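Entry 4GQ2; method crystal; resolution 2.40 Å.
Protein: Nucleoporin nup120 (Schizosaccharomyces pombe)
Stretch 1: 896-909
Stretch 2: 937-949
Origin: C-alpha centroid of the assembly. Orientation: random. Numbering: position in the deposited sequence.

Stretch 1, residues 896-909: LSCYYLHLSKKLFE
Stretch 2 937-949: AITHETLKTACAA

Both stretches are helical throughout, with i to i+4 backbone bonds such as Leu901 N to Ser897 O (2.7 Å) and Thr945 N to Glu941 O (2.8 Å). Their axes run in the same general direction, crossing at 27° and approaching to 10.8 Å. CA–CA distances fix the register: Leu901–Ile938 6.7 Å, Lys905–Glu941 7.6 Å, Phe908–Thr945 7.1 Å.

Toward the N-terminal part of the contact, Leu901 points sideways from CA to CB, but its chi1 of -146°, between wells, with chi2 t, brings its end nearer: Leu901 CG lies 4.1 Å from Ile938 CG1, and CD2 3.6 Å from Glu941 CG. Ile938 (m, t) likewise starts sideways and bends inward.

Glu941 is buried and points toward the first helix. With chi1 between wells at -98°, chi2 m and chi3 129°, it places OE2 3.1 Å from Ser904 OG (chi1 t), a polar contact without an assigned hydrogen bond. Lys905 (m, t, chi3 101°, p) lays CG 3.6 Å from Glu941 CD; its NZ stays 4.3 Å from Glu941 OE1, attractive in charge but beyond a salt bridge.

Phe908, chi1 t and chi2 84°, contributes the largest covered area, 93 Å² of residue surface. Methyl groups pack obliquely against its ring as apolar contacts: Thr945 CG2 (chi1 p) 4.0 Å from Phe908 CD1, Ala948 CB 4.0 Å from Phe908 CE1. Lys944 runs extended through chi3 (t, t, t) and turns at chi4 (p), setting its charged NZ 3.4 Å from Phe908 CE2.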

# COMPACT_ATOMS: atom_id res chain seq x y z
N LEU A 896 -18.70 -21.84 -27.86
CA LEU A 896 -19.55 -20.70 -27.49
C LEU A 896 -20.58 -21.16 -26.48
O LEU A 896 -20.71 -20.57 -25.41
CB LEU A 896 -20.24 -20.07 -28.71
CG LEU A 896 -20.24 -18.53 -28.82
CD1 LEU A 896 -21.41 -18.02 -29.66
CD2 LEU A 896 -20.23 -17.83 -27.46
N SER A 897 -21.30 -22.23 -26.83
CA SER A 897 -22.32 -22.82 -25.96
C SER A 897 -21.75 -23.22 -24.60
O SER A 897 -22.38 -22.95 -23.57
CB SER A 897 -22.98 -24.03 -26.63
OG SER A 897 -23.89 -23.62 -27.63
N CYS A 898 -20.58 -23.86 -24.62
CA CYS A 898 -19.88 -24.26 -23.39
C CYS A 898 -19.64 -23.06 -22.47
O CYS A 898 -19.86 -23.14 -21.26
CB CYS A 898 -18.54 -24.93 -23.72
SG CYS A 898 -18.68 -26.61 -24.38
N TYR A 899 -19.20 -21.96 -23.07
CA TYR A 899 -18.97 -20.70 -22.37
C TYR A 899 -20.27 -20.20 -21.76
O TYR A 899 -20.31 -19.91 -20.56
CB TYR A 899 -18.34 -19.68 -23.33
CG TYR A 899 -18.15 -18.28 -22.76
CD1 TYR A 899 -17.23 -18.03 -21.74
CD2 TYR A 899 -18.89 -17.19 -23.27
CE1 TYR A 899 -17.06 -16.76 -21.24
CE2 TYR A 899 -18.72 -15.91 -22.77
CZ TYR A 899 -17.80 -15.70 -21.75
OH TYR A 899 -17.62 -14.44 -21.24
N TYR A 900 -21.33 -20.13 -22.56
CA TYR A 900 -22.64 -19.70 -22.06
C TYR A 900 -23.23 -20.63 -20.99
O TYR A 900 -23.88 -20.16 -20.04
CB TYR A 900 -23.64 -19.49 -23.20
CG TYR A 900 -23.37 -18.27 -24.07
CD1 TYR A 900 -22.86 -17.09 -23.53
CD2 TYR A 900 -23.64 -18.30 -25.44
CE1 TYR A 900 -22.62 -15.97 -24.33
CE2 TYR A 900 -23.41 -17.19 -26.24
CZ TYR A 900 -22.89 -16.03 -25.68
OH TYR A 900 -22.66 -14.94 -26.47
N LEU A 901 -22.99 -21.94 -21.13
CA LEU A 901 -23.34 -22.92 -20.09
C LEU A 901 -22.57 -22.62 -18.80
O LEU A 901 -23.15 -22.59 -17.71
CB LEU A 901 -23.02 -24.35 -20.54
CG LEU A 901 -23.91 -25.53 -20.09
CD1 LEU A 901 -23.10 -26.82 -19.99
CD2 LEU A 901 -24.69 -25.30 -18.80
N HIS A 902 -21.26 -22.42 -18.93
CA HIS A 902 -20.44 -22.08 -17.77
C HIS A 902 -20.94 -20.83 -17.09
O HIS A 902 -21.08 -20.80 -15.87
CB HIS A 902 -18.99 -21.90 -18.17
CG HIS A 902 -18.14 -21.34 -17.07
ND1 HIS A 902 -17.54 -20.14 -17.16
CD2 HIS A 902 -17.82 -21.85 -15.82
CE1 HIS A 902 -16.86 -19.90 -16.03
NE2 HIS A 902 -17.03 -20.94 -15.21
N LEU A 903 -21.22 -19.80 -17.87
CA LEU A 903 -21.76 -18.56 -17.34
C LEU A 903 -23.07 -18.77 -16.60
O LEU A 903 -23.25 -18.27 -15.49
CB LEU A 903 -21.93 -17.52 -18.45
CG LEU A 903 -20.61 -17.00 -19.00
CD1 LEU A 903 -20.85 -15.71 -19.76
CD2 LEU A 903 -19.61 -16.79 -17.88
N SER A 904 -23.96 -19.54 -17.22
CA SER A 904 -25.24 -19.88 -16.60
C SER A 904 -25.06 -20.44 -15.19
O SER A 904 -25.67 -19.94 -14.24
CB SER A 904 -26.01 -20.87 -17.46
OG SER A 904 -27.27 -21.14 -16.89
N LYS A 905 -24.21 -21.46 -15.06
CA LYS A 905 -23.95 -22.11 -13.77
C LYS A 905 -23.29 -21.14 -12.79
O LYS A 905 -23.47 -21.26 -11.58
CB LYS A 905 -23.07 -23.36 -13.94
CG LYS A 905 -23.69 -24.49 -14.77
CD LYS A 905 -22.63 -25.46 -15.28
CE LYS A 905 -22.56 -26.74 -14.46
NZ LYS A 905 -23.60 -27.72 -14.89
N LYS A 906 -22.51 -20.19 -13.32
CA LYS A 906 -21.78 -19.25 -12.49
C LYS A 906 -22.70 -18.16 -11.94
O LYS A 906 -22.65 -17.84 -10.76
CB LYS A 906 -20.60 -18.62 -13.25
CG LYS A 906 -19.55 -17.99 -12.34
CD LYS A 906 -18.66 -19.06 -11.74
CE LYS A 906 -17.95 -18.56 -10.50
NZ LYS A 906 -17.58 -19.72 -9.63
N LEU A 907 -23.55 -17.61 -12.80
CA LEU A 907 -24.54 -16.65 -12.34
C LEU A 907 -25.49 -17.31 -11.34
O LEU A 907 -25.97 -16.66 -10.40
CB LEU A 907 -25.32 -16.05 -13.51
CG LEU A 907 -24.77 -14.85 -14.29
CD1 LEU A 907 -24.32 -13.71 -13.39
CD2 LEU A 907 -23.64 -15.25 -15.23
N PHE A 908 -25.73 -18.61 -11.53
CA PHE A 908 -26.62 -19.40 -10.69
C PHE A 908 -26.11 -19.51 -9.25
O PHE A 908 -26.89 -19.40 -8.31
CB PHE A 908 -26.85 -20.80 -11.30
CG PHE A 908 -27.78 -21.67 -10.49
CD1 PHE A 908 -29.16 -21.57 -10.64
CD2 PHE A 908 -27.26 -22.59 -9.57
CE1 PHE A 908 -30.01 -22.37 -9.89
CE2 PHE A 908 -28.11 -23.39 -8.82
CZ PHE A 908 -29.49 -23.28 -8.98
N GLU A 909 -24.80 -19.74 -9.10
CA GLU A 909 -24.19 -19.86 -7.78
C GLU A 909 -24.33 -18.56 -7.00
O GLU A 909 -24.47 -18.58 -5.77
CB GLU A 909 -22.70 -20.24 -7.89
CG GLU A 909 -22.44 -21.67 -8.33
CD GLU A 909 -21.03 -21.88 -8.86
OE1 GLU A 909 -20.07 -21.32 -8.28
OE2 GLU A 909 -20.87 -22.60 -9.87
N ALA A 937 -27.52 -31.55 -21.22
CA ALA A 937 -26.95 -30.79 -20.11
C ALA A 937 -27.46 -29.35 -20.09
O ALA A 937 -27.73 -28.80 -19.02
CB ALA A 937 -25.43 -30.81 -20.16
N ILE A 938 -27.61 -28.75 -21.27
CA ILE A 938 -28.15 -27.40 -21.40
C ILE A 938 -29.62 -27.32 -20.98
O ILE A 938 -29.99 -26.42 -20.22
CB ILE A 938 -27.96 -26.84 -22.83
CG1 ILE A 938 -26.48 -26.51 -23.08
CG2 ILE A 938 -28.82 -25.60 -23.07
CD1 ILE A 938 -26.15 -26.15 -24.52
N THR A 939 -30.44 -28.24 -21.47
CA THR A 939 -31.87 -28.24 -21.14
C THR A 939 -32.07 -28.56 -19.66
O THR A 939 -33.00 -28.06 -19.03
CB THR A 939 -32.70 -29.22 -21.99
OG1 THR A 939 -32.35 -30.57 -21.65
CG2 THR A 939 -32.49 -28.98 -23.48
N HIS A 940 -31.18 -29.40 -19.13
CA HIS A 940 -31.10 -29.64 -17.68
C HIS A 940 -30.89 -28.34 -16.95
O HIS A 940 -31.66 -28.01 -16.04
CB HIS A 940 -29.97 -30.61 -17.36
CG HIS A 940 -30.34 -32.07 -17.55
ND1 HIS A 940 -29.65 -33.06 -16.98
CD2 HIS A 940 -31.37 -32.67 -18.27
CE1 HIS A 940 -30.19 -34.24 -17.32
NE2 HIS A 940 -31.25 -34.00 -18.11
N GLU A 941 -29.88 -27.58 -17.36
CA GLU A 941 -29.61 -26.27 -16.75
C GLU A 941 -30.74 -25.26 -16.94
O GLU A 941 -31.06 -24.52 -16.01
CB GLU A 941 -28.27 -25.69 -17.22
CG GLU A 941 -27.13 -25.92 -16.23
CD GLU A 941 -27.20 -25.00 -15.01
OE1 GLU A 941 -27.12 -25.52 -13.88
OE2 GLU A 941 -27.31 -23.77 -15.18
N THR A 942 -31.36 -25.24 -18.12
CA THR A 942 -32.52 -24.37 -18.33
C THR A 942 -33.60 -24.60 -17.27
O THR A 942 -34.08 -23.64 -16.66
CB THR A 942 -33.12 -24.52 -19.74
OG1 THR A 942 -32.11 -24.26 -20.73
CG2 THR A 942 -34.27 -23.53 -19.94
N LEU A 943 -33.97 -25.87 -17.07
CA LEU A 943 -34.97 -26.23 -16.07
C LEU A 943 -34.57 -25.67 -14.71
O LEU A 943 -35.29 -24.87 -14.11
CB LEU A 943 -35.15 -27.75 -15.97
CG LEU A 943 -35.85 -28.50 -17.12
CD1 LEU A 943 -35.81 -30.01 -16.87
CD2 LEU A 943 -37.28 -28.03 -17.33
N LYS A 944 -33.40 -26.10 -14.26
CA LYS A 944 -32.81 -25.67 -13.00
C LYS A 944 -32.81 -24.14 -12.81
O LYS A 944 -33.02 -23.65 -11.69
CB LYS A 944 -31.38 -26.22 -12.91
CG LYS A 944 -30.73 -26.17 -11.54
CD LYS A 944 -29.46 -27.02 -11.54
CE LYS A 944 -28.46 -26.55 -10.50
NZ LYS A 944 -29.02 -26.62 -9.12
N THR A 945 -32.61 -23.40 -13.90
CA THR A 945 -32.48 -21.95 -13.81
C THR A 945 -33.83 -21.21 -13.90
O THR A 945 -34.09 -20.31 -13.10
CB THR A 945 -31.48 -21.38 -14.85
OG1 THR A 945 -31.86 -21.81 -16.17
CG2 THR A 945 -30.08 -21.87 -14.54
N ALA A 946 -34.67 -21.61 -14.86
CA ALA A 946 -36.03 -21.07 -15.00
C ALA A 946 -36.83 -21.23 -13.71
O ALA A 946 -37.49 -20.29 -13.26
CB ALA A 946 -36.75 -21.74 -16.16
N CYS A 947 -36.75 -22.43 -13.13
CA CYS A 947 -37.45 -22.76 -11.88
C CYS A 947 -37.03 -21.86 -10.72
O CYS A 947 -37.86 -21.46 -9.90
CB CYS A 947 -37.23 -24.24 -11.53
SG CYS A 947 -37.80 -24.76 -9.89
N ALA A 948 -35.75 -21.52 -10.67
CA ALA A 948 -35.21 -20.70 -9.59
C ALA A 948 -35.58 -19.22 -9.74
O ALA A 948 -35.63 -18.49 -8.75
CB ALA A 948 -33.70 -20.87 -9.51
N ALA A 949 -35.85 -18.79 -10.97
CA ALA A 949 -36.20 -17.40 -11.24
C ALA A 949 -37.71 -17.15 -11.12
O ALA A 949 -38.14 -16.03 -10.82
CB ALA A 949 -35.71 -17.00 -12.62